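Local coordinates for tannase (Fusobacterium nucleatum subsp. nucleatum ATCC 25586, PDB 6YQ4), which probably hydrolyses ester bonds of gallotannins as an alpha/beta-hydrolase enzyme, detoxifying these plant polyphenols, and binds a magnesium ion, at residues E55-N60 / G108-A113. Sequence-based numbering, arbitrary orientation.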
loop_
_atom_site.group_PDB
_atom_site.type_symbol
_atom_site.label_atom_id
_atom_site.label_comp_id
_atom_site.label_asym_id
_atom_site.label_seq_id
_atom_site.Cartn_x
_atom_site.Cartn_y
_atom_site.Cartn_z
ATOM N N GLU A 55 -7.641 -19.024 -21.498
ATOM C CA GLU A 55 -8.243 -20.180 -22.147
ATOM C C GLU A 55 -7.190 -21.105 -22.742
ATOM O O GLU A 55 -7.416 -22.317 -22.843
ATOM C CB GLU A 55 -9.240 -19.697 -23.215
ATOM C CG GLU A 55 -9.961 -20.784 -24.033
ATOM C CD GLU A 55 -10.859 -21.705 -23.213
ATOM O OE1 GLU A 55 -11.073 -21.439 -22.017
ATOM O OE2 GLU A 55 -11.357 -22.706 -23.772
ATOM N N GLU A 56 -6.037 -20.556 -23.135
ATOM C CA GLU A 56 -4.937 -21.373 -23.646
ATOM C C GLU A 56 -4.561 -22.497 -22.689
ATOM O O GLU A 56 -4.153 -23.576 -23.131
ATOM C CB GLU A 56 -3.705 -20.494 -23.904
ATOM C CG GLU A 56 -3.776 -19.640 -25.162
ATOM C CD GLU A 56 -4.618 -18.374 -24.998
ATOM O OE1 GLU A 56 -4.664 -17.585 -25.966
ATOM O OE2 GLU A 56 -5.222 -18.164 -23.919
ATOM N N TYR A 57 -4.679 -22.262 -21.382
ATOM C CA TYR A 57 -4.207 -23.186 -20.358
ATOM C C TYR A 57 -5.133 -24.378 -20.154
ATOM O O TYR A 57 -4.851 -25.229 -19.293
ATOM C CB TYR A 57 -4.006 -22.423 -19.052
ATOM C CG TYR A 57 -2.899 -21.385 -19.147
ATOM C CD1 TYR A 57 -2.019 -21.372 -20.227
ATOM C CD2 TYR A 57 -2.732 -20.427 -18.160
ATOM C CE1 TYR A 57 -1.018 -20.427 -20.322
ATOM C CE2 TYR A 57 -1.725 -19.486 -18.240
ATOM C CZ TYR A 57 -0.874 -19.488 -19.322
ATOM O OH TYR A 57 0.122 -18.543 -19.394
ATOM N N PHE A 58 -6.223 -24.455 -20.927
ATOM C CA PHE A 58 -7.099 -25.616 -20.984
ATOM C C PHE A 58 -7.027 -26.329 -22.328
ATOM O O PHE A 58 -7.742 -27.310 -22.542
ATOM C CB PHE A 58 -8.540 -25.194 -20.672
ATOM C CG PHE A 58 -8.677 -24.523 -19.343
ATOM C CD1 PHE A 58 -8.923 -25.267 -18.199
ATOM C CD2 PHE A 58 -8.522 -23.146 -19.227
ATOM C CE1 PHE A 58 -9.025 -24.649 -16.965
ATOM C CE2 PHE A 58 -8.628 -22.519 -17.995
ATOM C CZ PHE A 58 -8.889 -23.274 -16.866
ATOM N N ASN A 59 -6.174 -25.860 -23.234
ATOM C CA ASN A 59 -5.992 -26.472 -24.542
ATOM C C ASN A 59 -4.525 -26.794 -24.805
ATOM O O ASN A 59 -4.136 -26.942 -25.969
ATOM C CB ASN A 59 -6.532 -25.559 -25.649
ATOM C CG ASN A 59 -7.941 -25.054 -25.370
ATOM O OD1 ASN A 59 -8.210 -24.470 -24.321
ATOM N ND2 ASN A 59 -8.841 -25.253 -26.327
ATOM N N ASN A 60 -3.698 -26.877 -23.754
ATOM C CA ASN A 60 -2.293 -27.285 -23.876
ATOM C C ASN A 60 -1.482 -26.312 -24.725
ATOM O O ASN A 60 -0.587 -26.709 -25.481
ATOM C CB ASN A 60 -2.176 -28.704 -24.420
ATOM C CG ASN A 60 -2.233 -29.728 -23.325
ATOM O OD1 ASN A 60 -1.205 -30.107 -22.766
ATOM N ND2 ASN A 60 -3.443 -30.168 -22.985
ATOM N N GLY A 108 -0.376 -13.716 -20.061
ATOM C CA GLY A 108 -0.312 -15.118 -19.696
ATOM C C GLY A 108 -0.295 -15.432 -18.214
ATOM O O GLY A 108 -0.007 -16.579 -17.854
ATOM N N TYR A 109 -0.583 -14.459 -17.346
ATOM C CA TYR A 109 -0.696 -14.719 -15.912
ATOM C C TYR A 109 -2.052 -15.315 -15.561
ATOM O O TYR A 109 -3.074 -14.988 -16.169
ATOM C CB TYR A 109 -0.505 -13.433 -15.098
ATOM C CG TYR A 109 0.866 -12.853 -15.227
ATOM C CD1 TYR A 109 1.227 -12.118 -16.346
ATOM C CD2 TYR A 109 1.815 -13.065 -14.252
ATOM C CE1 TYR A 109 2.504 -11.608 -16.486
ATOM C CE2 TYR A 109 3.102 -12.554 -14.386
ATOM C CZ TYR A 109 3.436 -11.830 -15.499
ATOM O OH TYR A 109 4.706 -11.325 -15.622
ATOM N N VAL A 110 -2.058 -16.190 -14.567
ATOM C CA VAL A 110 -3.292 -16.495 -13.858
ATOM C C VAL A 110 -3.595 -15.341 -12.906
ATOM O O VAL A 110 -2.696 -14.764 -12.284
ATOM C CB VAL A 110 -3.182 -17.840 -13.119
ATOM C CG1 VAL A 110 -4.268 -17.955 -12.051
ATOM C CG2 VAL A 110 -3.295 -18.992 -14.093
ATOM N N VAL A 111 -4.862 -14.966 -12.814
ATOM C CA VAL A 111 -5.274 -13.847 -11.979
ATOM C C VAL A 111 -6.144 -14.383 -10.858
ATOM O O VAL A 111 -7.178 -15.013 -11.113
ATOM C CB VAL A 111 -6.021 -12.784 -12.787
ATOM C CG1 VAL A 111 -6.572 -11.708 -11.844
ATOM C CG2 VAL A 111 -5.087 -12.185 -13.821
ATOM N N ALA A 112 -5.710 -14.158 -9.622
ATOM C CA ALA A 112 -6.510 -14.413 -8.430
ATOM C C ALA A 112 -6.627 -13.076 -7.721
ATOM O O ALA A 112 -5.613 -12.501 -7.312
ATOM C CB ALA A 112 -5.880 -15.475 -7.534
ATOM N N ALA A 113 -7.851 -12.567 -7.618
ATOM C CA ALA A 113 -8.115 -11.214 -7.120
ATOM C C ALA A 113 -9.033 -11.292 -5.904
ATOM O O ALA A 113 -10.265 -11.430 -6.054
ATOM C CB ALA A 113 -8.749 -10.351 -8.220
#
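The ring of Tyr57 meets the segment 108-113 with its edge: the carbonyl oxygen of Gly108 lies in the ring plane beside the hydroxyl, and a methyl of Val110 sits near that plane further back along the same edge. Tyr66, from the loop leading to strand 73-76, also packs against the Tyr57 side chain. The hydroxyl gives its hydrogen to the Gly108 carbonyl, with Tyr57 OH a very short 2.5 Å from Gly108 O, and the same oxygen is 3.4 Å from Tyr57 CE2. CG of Tyr57 is anti to its own carbonyl carbon (chi1 -65°), which sends the ring out of the 3-10 turn 55-58 toward Gly108. Behind this polar link the fit is looser, Tyr57 CD2 standing 4.3 Å from Val110 CG2. Val110 also touches Ile53 and lies close to Gly155 and Met153, two ligands of the bound magnesium. Gly108 has a positive phi (90°) and ends helix 100-106 in a Schellman motif, just before strand 110-114 begins. The contact thus ties the turn after strand 48-54 to a helix-to-strand junction, at the place where the antiparallel N-terminal strands join the parallel part of an alpha/beta-hydrolase sheet.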